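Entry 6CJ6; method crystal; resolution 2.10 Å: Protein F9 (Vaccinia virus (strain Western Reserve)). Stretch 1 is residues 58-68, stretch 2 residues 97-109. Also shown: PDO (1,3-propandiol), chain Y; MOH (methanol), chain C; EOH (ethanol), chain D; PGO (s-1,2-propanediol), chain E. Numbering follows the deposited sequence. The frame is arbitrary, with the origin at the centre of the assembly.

Stretch 1, residues 58-68: NSRLSFTLMVE
Stretch 2 (97-109) PSAVSKLEKNCNA

What fills the apolar centre of the contact? Phe-63, at chi1 -87° (m) and chi2 -78°, points toward stretch 2 and lies buried against one turn of its helix. Glu-104 CB sits 3.7 Å from the centroid of the Phe-63 ring, 11° off the ring normal, so the aliphatic part of the Glu-104 side chain covers the ring face in a CH-pi contact. At the ring edge, Phe-63 CE1 meets Leu-103 CG (t, p) at 4.0 Å, while Phe-63 CZ lies 3.9 Å from Cys-107 CB (m).

How do the backbones bring these groups together? Helix 59-68 and helix 102-109 run roughly antiparallel, at 144°, with axes 11.0 Å apart at closest approach. Asn-58 OD1 caps the first helix through a weak bond from Leu-61 N (3.5 Å); Ser-101 OG (p) caps the second, accepting from Glu-104 N at 3.2 Å. The CA atoms of Phe-63 and Glu-104 are 6.9 Å apart. The extended residues Ala-99 (psi 134°), Val-100 (psi 106°) and Ser-101 (psi 168°) lead from Ser-98 into the second helix.

Where does the loop pack? Pro-97 and Ser-98 (both psi near -10°) approach closely, with CA to CA distances of 5.4 Å for Glu-68 to Pro-97 and 5.1 Å for Thr-64 to Ser-98. Val-67 CG1 (t) lies 4.1 Å from Pro-97 CB, and the aliphatic Glu-68 CG reaches within 3.6 Å of Pro-97 CB.

What closes the polar edge? Arg-60 (m, m, m) leaves its helix sideways, but its end swings nearer, forming a salt bridge from NH1 to Glu-104 OE1 at 2.7 Å. Val-100 CG2 covers one guanidinium face, 3.9 Å from Arg-60 CZ. Glu-104 (t, t, chi3 9°) also accepts at OE1 from methanol O, 2.6 Å away; that oxygen in turn accepts from Ser-101 N at 2.9 Å, linking carboxylate and helix start.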

# COMPACT_ATOMS: atom_id res chain seq x y z
N ASN A 58 12.40 -4.29 9.83
CA ASN A 58 11.67 -3.35 10.68
C ASN A 58 10.65 -2.56 9.88
O ASN A 58 10.80 -2.35 8.67
CB ASN A 58 12.63 -2.41 11.42
CG ASN A 58 13.69 -1.84 10.51
OD1 ASN A 58 13.46 -1.61 9.33
ND2 ASN A 58 14.88 -1.61 11.07
N SER A 59 9.62 -2.10 10.58
CA SER A 59 8.54 -1.37 9.93
C SER A 59 8.93 0.06 9.58
O SER A 59 8.38 0.64 8.64
CB SER A 59 7.30 -1.38 10.83
OG SER A 59 7.61 -0.92 12.13
N ARG A 60 9.88 0.64 10.33
CA ARG A 60 10.31 2.00 10.04
C ARG A 60 10.89 2.12 8.64
O ARG A 60 10.65 3.10 7.93
CB ARG A 60 11.34 2.47 11.08
CG ARG A 60 10.75 2.96 12.39
CD ARG A 60 10.12 4.34 12.27
NE ARG A 60 10.96 5.30 11.56
CZ ARG A 60 10.58 6.00 10.50
NH1 ARG A 60 9.35 5.87 10.03
NH2 ARG A 60 11.43 6.85 9.92
N LEU A 61 11.67 1.12 8.21
CA LEU A 61 12.19 1.12 6.85
C LEU A 61 11.06 0.96 5.84
O LEU A 61 11.09 1.58 4.76
CB LEU A 61 13.22 0.01 6.68
CG LEU A 61 13.71 -0.30 5.26
CD1 LEU A 61 14.35 0.92 4.62
CD2 LEU A 61 14.69 -1.47 5.29
N SER A 62 10.07 0.13 6.16
CA SER A 62 8.92 -0.03 5.28
C SER A 62 8.20 1.30 5.09
O SER A 62 8.03 1.78 3.97
CB SER A 62 7.97 -1.08 5.86
OG SER A 62 8.60 -2.33 6.00
N PHE A 63 7.81 1.94 6.20
CA PHE A 63 7.10 3.21 6.13
C PHE A 63 7.92 4.30 5.45
O PHE A 63 7.36 5.19 4.81
CB PHE A 63 6.66 3.65 7.52
CG PHE A 63 5.33 3.09 7.94
CD1 PHE A 63 4.15 3.64 7.45
CD2 PHE A 63 5.25 2.02 8.82
CE1 PHE A 63 2.93 3.14 7.84
CE2 PHE A 63 4.02 1.51 9.20
CZ PHE A 63 2.86 2.08 8.71
N THR A 64 9.25 4.25 5.57
CA THR A 64 10.08 5.27 4.93
C THR A 64 9.98 5.19 3.41
O THR A 64 9.66 6.18 2.75
CB THR A 64 11.53 5.14 5.40
OG1 THR A 64 11.60 5.42 6.80
CG2 THR A 64 12.41 6.13 4.66
N LEU A 65 10.24 4.01 2.83
CA LEU A 65 10.06 3.84 1.40
C LEU A 65 8.59 3.92 1.01
O LEU A 65 8.26 4.34 -0.11
CB LEU A 65 10.64 2.49 0.96
CG LEU A 65 12.12 2.24 1.25
CD1 LEU A 65 12.48 0.79 0.96
CD2 LEU A 65 13.00 3.18 0.45
N MET A 66 7.70 3.50 1.91
CA MET A 66 6.27 3.66 1.70
C MET A 66 5.90 5.13 1.54
O MET A 66 5.06 5.48 0.71
CB MET A 66 5.54 3.06 2.90
CG MET A 66 4.05 2.93 2.80
SD MET A 66 3.54 1.47 3.72
CE MET A 66 3.44 0.31 2.38
N VAL A 67 6.53 6.00 2.33
CA VAL A 67 6.22 7.43 2.25
C VAL A 67 6.90 8.08 1.06
O VAL A 67 6.32 8.94 0.39
CB VAL A 67 6.54 8.13 3.59
CG1 VAL A 67 6.59 9.63 3.41
CG2 VAL A 67 5.49 7.76 4.62
N GLU A 68 8.15 7.69 0.77
CA GLU A 68 8.83 8.19 -0.43
C GLU A 68 7.97 7.96 -1.67
O GLU A 68 7.77 8.87 -2.48
CB GLU A 68 10.18 7.51 -0.61
CG GLU A 68 11.20 7.75 0.49
CD GLU A 68 12.58 7.19 0.13
OE1 GLU A 68 13.05 7.45 -1.00
OE2 GLU A 68 13.18 6.49 0.97
N PRO A 97 10.68 12.32 4.13
CA PRO A 97 10.05 10.99 4.05
C PRO A 97 10.43 10.04 5.17
O PRO A 97 9.81 8.98 5.29
CB PRO A 97 10.51 10.46 2.69
CG PRO A 97 10.83 11.69 1.90
CD PRO A 97 11.37 12.68 2.88
N SER A 98 11.43 10.37 5.99
CA SER A 98 11.81 9.53 7.11
C SER A 98 11.08 9.89 8.40
O SER A 98 11.16 9.13 9.37
CB SER A 98 13.33 9.61 7.34
OG SER A 98 13.72 10.93 7.66
N ALA A 99 10.38 11.03 8.44
CA ALA A 99 9.67 11.42 9.65
C ALA A 99 8.49 10.50 9.88
O ALA A 99 7.73 10.20 8.96
CB ALA A 99 9.17 12.86 9.51
N VAL A 100 8.32 10.05 11.13
CA VAL A 100 7.21 9.19 11.50
C VAL A 100 5.89 9.92 11.27
O VAL A 100 5.53 10.82 12.04
CB VAL A 100 7.34 8.69 12.95
CG1 VAL A 100 6.26 7.66 13.27
CG2 VAL A 100 8.73 8.11 13.18
N SER A 101 5.17 9.55 10.22
CA SER A 101 3.92 10.20 9.90
C SER A 101 2.84 9.84 10.92
O SER A 101 3.00 8.93 11.74
CB SER A 101 3.45 9.79 8.50
OG SER A 101 3.27 8.38 8.42
N LYS A 102 1.73 10.58 10.87
CA LYS A 102 0.56 10.20 11.65
C LYS A 102 0.03 8.84 11.22
O LYS A 102 -0.47 8.07 12.05
CB LYS A 102 -0.51 11.28 11.52
CG LYS A 102 -1.91 10.85 11.92
CD LYS A 102 -2.87 12.03 11.80
CE LYS A 102 -4.30 11.58 11.64
NZ LYS A 102 -5.18 12.74 11.34
N LEU A 103 0.12 8.52 9.92
CA LEU A 103 -0.28 7.20 9.45
C LEU A 103 0.45 6.11 10.21
O LEU A 103 -0.18 5.19 10.76
CB LEU A 103 0.01 7.08 7.95
CG LEU A 103 -0.08 5.67 7.37
CD1 LEU A 103 -1.51 5.14 7.44
CD2 LEU A 103 0.44 5.61 5.94
N GLU A 104 1.78 6.20 10.29
CA GLU A 104 2.56 5.16 10.95
C GLU A 104 2.25 5.07 12.43
O GLU A 104 2.15 3.97 12.99
CB GLU A 104 4.05 5.42 10.72
CG GLU A 104 4.97 4.47 11.46
CD GLU A 104 6.41 4.58 11.00
OE1 GLU A 104 6.71 5.52 10.23
OE2 GLU A 104 7.22 3.73 11.40
N LYS A 105 2.09 6.21 13.10
CA LYS A 105 1.71 6.17 14.51
C LYS A 105 0.32 5.58 14.68
O LYS A 105 0.08 4.80 15.61
CB LYS A 105 1.81 7.57 15.12
CG LYS A 105 3.24 8.09 15.22
CD LYS A 105 3.29 9.54 15.64
CE LYS A 105 4.73 10.04 15.75
NZ LYS A 105 4.78 11.51 15.97
N ASN A 106 -0.61 5.93 13.80
CA ASN A 106 -1.94 5.34 13.86
C ASN A 106 -1.86 3.83 13.66
O ASN A 106 -2.53 3.07 14.37
CB ASN A 106 -2.85 5.98 12.81
CG ASN A 106 -4.32 5.78 13.10
OD1 ASN A 106 -4.88 6.41 14.00
ND2 ASN A 106 -4.96 4.90 12.34
N CYS A 107 -1.04 3.38 12.71
CA CYS A 107 -0.87 1.95 12.48
C CYS A 107 -0.17 1.28 13.66
O CYS A 107 -0.59 0.21 14.12
CB CYS A 107 -0.11 1.70 11.18
SG CYS A 107 -1.11 1.91 9.70
N ASN A 108 0.92 1.88 14.14
CA ASN A 108 1.62 1.33 15.30
C ASN A 108 0.68 1.19 16.49
O ASN A 108 0.75 0.21 17.24
CB ASN A 108 2.82 2.20 15.68
CG ASN A 108 3.99 2.06 14.73
OD1 ASN A 108 4.04 1.16 13.90
ND2 ASN A 108 4.96 2.97 14.86
N ALA A 109 -0.22 2.16 16.68
CA ALA A 109 -1.16 2.10 17.80
C ALA A 109 -2.21 1.03 17.59
O ALA A 109 -2.65 0.38 18.54
CB ALA A 109 -1.81 3.47 18.00
C1 PDO Y . 2.60 1.76 18.92
O1 PDO Y . 3.71 1.41 19.74
C2 PDO Y . 2.12 3.16 19.28
C3 PDO Y . 1.68 3.93 18.04
O3 PDO Y . 1.65 5.33 18.33
C MOH C . 7.12 7.48 7.70
O MOH C . 6.01 7.33 8.57
C1 EOH D . 10.33 12.03 13.93
C2 EOH D . 10.15 11.53 15.34
O EOH D . 9.25 11.55 13.11
C1 PGO E . 1.25 14.26 9.16
C2 PGO E . -0.19 14.50 8.75
C3 PGO E . -0.13 15.90 8.30
O1 PGO E . 1.79 13.41 10.15
O2 PGO E . -1.21 14.39 9.77